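Local coordinates for protein CDP-glucose-4,6-dehydratase (Yersinia pseudotuberculosis, PDB 1RKX) that catalyses the NAD-dependent dehydration of CDP-D-glucose to CDP-4-dehydro-6-deoxy-D-glucose, as a short-chain dehydrogenase/reductase-type lyase, at residues V330-H333 against K334-S338; A254-A257 against E258-F262. All coordinates share one frame; numbering follows the deposited sequence.

Interaction 1: residues V330-H333 against K334-S338; sequences VGWH and KNWLS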
# COMPACT_ATOMS: atom_id res chain seq x y z
N VAL C 330 39.72 -5.18 13.28
CA VAL C 330 40.75 -5.93 13.98
C VAL C 330 41.98 -5.05 14.17
O VAL C 330 42.59 -5.05 15.24
CB VAL C 330 41.14 -7.21 13.19
CG1 VAL C 330 42.34 -7.88 13.83
CG2 VAL C 330 39.96 -8.16 13.15
N GLY C 331 42.32 -4.28 13.15
CA GLY C 331 43.47 -3.41 13.25
C GLY C 331 43.32 -2.39 14.36
O GLY C 331 44.23 -2.20 15.18
N TRP C 332 42.17 -1.74 14.41
CA TRP C 332 41.90 -0.74 15.43
C TRP C 332 42.03 -1.36 16.81
O TRP C 332 42.68 -0.81 17.70
CB TRP C 332 40.48 -0.17 15.24
CG TRP C 332 40.25 1.12 15.96
CD1 TRP C 332 40.26 2.37 15.41
CD2 TRP C 332 39.96 1.30 17.35
NE1 TRP C 332 40.00 3.32 16.38
CE2 TRP C 332 39.81 2.69 17.58
CE3 TRP C 332 39.82 0.42 18.43
CZ2 TRP C 332 39.53 3.22 18.84
CZ3 TRP C 332 39.54 0.95 19.69
CH2 TRP C 332 39.39 2.34 19.88
N HIS C 333 41.44 -2.53 17.00
CA HIS C 333 41.51 -3.15 18.31
C HIS C 333 42.92 -3.48 18.78
O HIS C 333 43.32 -3.06 19.87
CB HIS C 333 40.65 -4.41 18.35
CG HIS C 333 40.10 -4.70 19.71
ND1 HIS C 333 39.23 -3.84 20.35
CD2 HIS C 333 40.30 -5.74 20.56
CE1 HIS C 333 38.93 -4.34 21.54
NE2 HIS C 333 39.56 -5.49 21.69
N LYS C 334 43.69 -4.21 17.98
CA LYS C 334 45.04 -4.56 18.41
C LYS C 334 45.94 -3.35 18.62
O LYS C 334 46.85 -3.39 19.45
CB LYS C 334 45.69 -5.57 17.46
CG LYS C 334 45.54 -5.30 15.98
CD LYS C 334 46.27 -6.37 15.17
CE LYS C 334 45.83 -7.78 15.57
NZ LYS C 334 46.58 -8.85 14.83
N ASN C 335 45.70 -2.27 17.90
CA ASN C 335 46.51 -1.08 18.12
C ASN C 335 46.15 -0.53 19.49
O ASN C 335 47.02 -0.07 20.23
CB ASN C 335 46.26 -0.02 17.04
CG ASN C 335 47.25 -0.12 15.89
OD1 ASN C 335 47.03 -0.84 14.92
ND2 ASN C 335 48.37 0.60 16.02
N TRP C 336 44.87 -0.59 19.83
CA TRP C 336 44.40 -0.12 21.13
C TRP C 336 45.03 -0.98 22.22
O TRP C 336 45.53 -0.47 23.22
CB TRP C 336 42.88 -0.21 21.21
CG TRP C 336 42.34 -0.02 22.60
CD1 TRP C 336 42.40 1.11 23.36
CD2 TRP C 336 41.71 -1.02 23.41
NE1 TRP C 336 41.85 0.88 24.60
CE2 TRP C 336 41.42 -0.42 24.66
CE3 TRP C 336 41.37 -2.36 23.21
CZ2 TRP C 336 40.79 -1.11 25.70
CZ3 TRP C 336 40.75 -3.06 24.25
CH2 TRP C 336 40.47 -2.43 25.48
N LEU C 337 45.01 -2.30 22.02
CA LEU C 337 45.58 -3.24 22.98
C LEU C 337 47.08 -3.05 23.17
O LEU C 337 47.61 -3.22 24.27
CB LEU C 337 45.32 -4.68 22.53
CG LEU C 337 43.88 -5.21 22.60
CD1 LEU C 337 43.80 -6.56 21.91
CD2 LEU C 337 43.45 -5.32 24.05
N SER C 338 47.77 -2.68 22.09
CA SER C 338 49.21 -2.48 22.11
C SER C 338 49.59 -1.18 22.80
O SER C 338 50.75 -0.99 23.19
CB SER C 338 49.78 -2.49 20.69
OG SER C 338 49.41 -1.31 19.99

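Interaction 2: residues A254-A257 against E258-F262; sequences AEYA and EGWNF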
# COMPACT_ATOMS: atom_id res chain seq x y z
N ALA C 254 15.32 23.03 2.20
CA ALA C 254 14.18 22.15 2.43
C ALA C 254 14.02 20.99 1.46
O ALA C 254 13.34 20.01 1.78
CB ALA C 254 12.90 22.98 2.45
N GLU C 255 14.61 21.11 0.28
CA GLU C 255 14.52 20.04 -0.72
C GLU C 255 14.97 18.71 -0.12
O GLU C 255 14.52 17.64 -0.55
CB GLU C 255 15.38 20.39 -1.93
CG GLU C 255 15.64 19.23 -2.88
CD GLU C 255 16.40 19.64 -4.13
OE1 GLU C 255 17.38 20.41 -4.02
OE2 GLU C 255 16.01 19.19 -5.23
N TYR C 256 15.85 18.77 0.87
CA TYR C 256 16.36 17.55 1.48
C TYR C 256 15.81 17.28 2.88
O TYR C 256 16.26 16.34 3.54
CB TYR C 256 17.88 17.60 1.52
CG TYR C 256 18.50 17.68 0.14
CD1 TYR C 256 18.71 18.92 -0.47
CD2 TYR C 256 18.81 16.53 -0.57
CE1 TYR C 256 19.22 18.99 -1.77
CE2 TYR C 256 19.31 16.59 -1.87
CZ TYR C 256 19.52 17.83 -2.46
OH TYR C 256 20.02 17.89 -3.75
N ALA C 257 14.85 18.08 3.32
CA ALA C 257 14.25 17.93 4.64
C ALA C 257 13.22 16.79 4.68
O ALA C 257 12.02 17.03 4.75
CB ALA C 257 13.61 19.26 5.08
N GLU C 258 13.72 15.56 4.65
CA GLU C 258 12.86 14.38 4.68
C GLU C 258 13.61 13.26 5.40
O GLU C 258 14.60 13.51 6.07
CB GLU C 258 12.54 13.91 3.25
CG GLU C 258 12.53 15.00 2.20
CD GLU C 258 12.21 14.48 0.82
OE1 GLU C 258 12.74 13.40 0.45
OE2 GLU C 258 11.45 15.15 0.10
N GLY C 259 13.12 12.03 5.24
CA GLY C 259 13.76 10.89 5.87
C GLY C 259 14.70 10.20 4.89
O GLY C 259 14.41 10.14 3.70
N TRP C 260 15.82 9.67 5.39
CA TRP C 260 16.81 9.02 4.54
C TRP C 260 17.40 7.73 5.09
O TRP C 260 17.85 7.68 6.23
CB TRP C 260 17.97 9.98 4.27
CG TRP C 260 17.57 11.28 3.66
CD1 TRP C 260 17.04 12.36 4.31
CD2 TRP C 260 17.65 11.64 2.28
NE1 TRP C 260 16.78 13.37 3.42
CE2 TRP C 260 17.14 12.95 2.16
CE3 TRP C 260 18.09 10.98 1.13
CZ2 TRP C 260 17.07 13.62 0.93
CZ3 TRP C 260 18.02 11.64 -0.10
CH2 TRP C 260 17.51 12.95 -0.18
N ASN C 261 17.43 6.69 4.25
CA ASN C 261 17.99 5.39 4.60
C ASN C 261 19.47 5.31 4.23
O ASN C 261 19.86 5.75 3.15
CB ASN C 261 17.30 4.26 3.83
CG ASN C 261 15.91 3.94 4.32
OD1 ASN C 261 15.15 3.28 3.62
ND2 ASN C 261 15.57 4.39 5.51
N PHE C 262 20.28 4.72 5.10
CA PHE C 262 21.69 4.51 4.80
C PHE C 262 22.04 3.09 5.22
O PHE C 262 21.79 2.68 6.35
CB PHE C 262 22.59 5.52 5.53
CG PHE C 262 22.44 6.94 5.03
CD1 PHE C 262 21.67 7.85 5.73
CD2 PHE C 262 23.05 7.35 3.85
CE1 PHE C 262 21.51 9.16 5.28
CE2 PHE C 262 22.90 8.66 3.38
CZ PHE C 262 22.13 9.56 4.09

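Interaction 1: residues V330-H333 against K334-S338
H333 sets one face of its imidazole against CE3 of the W336 indole, one turn of helix 322-338 further on, and with W332 the two form an aromatic cluster. W336 CE3 stands 3.5 Å above the imidazole plane, offset toward the rim, and H333 CE1 lies 3.5 Å from W336 CZ3. The two rings meet obliquely, planes at 46° and centroids 5.0 Å apart. Both side chains have CG trans to the backbone N (chi1 -150° in H333, 168° in W336), which keeps them side by side and pointing the same way. W332 CZ3 lies 3.8 Å from W336 CB, and the W332 ring is nearly parallel to that indole but slid so far aside that they barely overlap. The imidazole is also tied down outside the segments, NE2 bonding to E216, while W332 NE1 bonds to S346; the cluster therefore faces helices 207-216 and 342-355. K334 bonds through NZ to the carbonyl of W283, while its CE packs 3.9 Å from V330 CG1. The helix's i to i+4 bonds join the two segments, the shortest from L337 N to H333 O at 2.8 Å.

Interaction 2: residues A254-A257 against E258-F262
The carbonyl oxygen of Y256 accepts two hydrogen bonds, one from the indole of W260 and one from the backbone of E258, and the second closes an inverse gamma turn centred on A257. W260 NE1 lies 3.0 Å from Y256 O, with an N-H...O angle of 154°, and the oxygen sits at the indole edge, close to the ring plane, where the N-H can point at it. W260 has CG anti to its carbonyl carbon (chi1 -56°), which turns the NE1 edge of the indole back to that oxygen. E258 N is 2.9 Å from Y256 O but makes a more bent bond, 135°, and stands above the carbonyl plane, as the tight three-residue turn requires. Both donors come from the same face of that plane. Just upstream, A257 N bonds to A254 O at 2.9 Å, closing the short 3-10 segment 254-256. The turn thus links the 3-10 segment to strand 259-261, an outermost strand, within this chain, of the parallel Rossmann-type sheet, whose backbone pairs with T190 and R192 of strand 187-192.

E258 forms a salt bridge through its carboxylate with K309, whose ammonium also makes a cation-pi contact with W260. Apolar packing continues from the indole bond: W260 CZ2 lies 3.7 Å from Y256 CD2, at the edge of the phenol and near its plane. Helices 236-251 and 308-314 supply L245 and L314, each touching both aromatic side chains. On one face of the phenol sits E255 CG, 3.7 Å above the ring plane and offset toward its rim.

In the fold
Interactions 1 and 2 are separate local contacts on opposite sides of the chain's centre: their centres are 36 Å apart and their nearest atoms about 20 Å, so neither touches the other. Interaction 2 comes first in sequence, leading into strand 259-261, at one edge of the sheet within this chain, beside strand 187-192; interaction 1 lies on the later helix 322-338. Both lie at a similar distance from the cofactor: the side chain of W332 is about 12 Å from the bound NAD and about 8 Å from that of F20, while the side chain of W260 is about 13 Å from NAD and about 12 Å from that of K21.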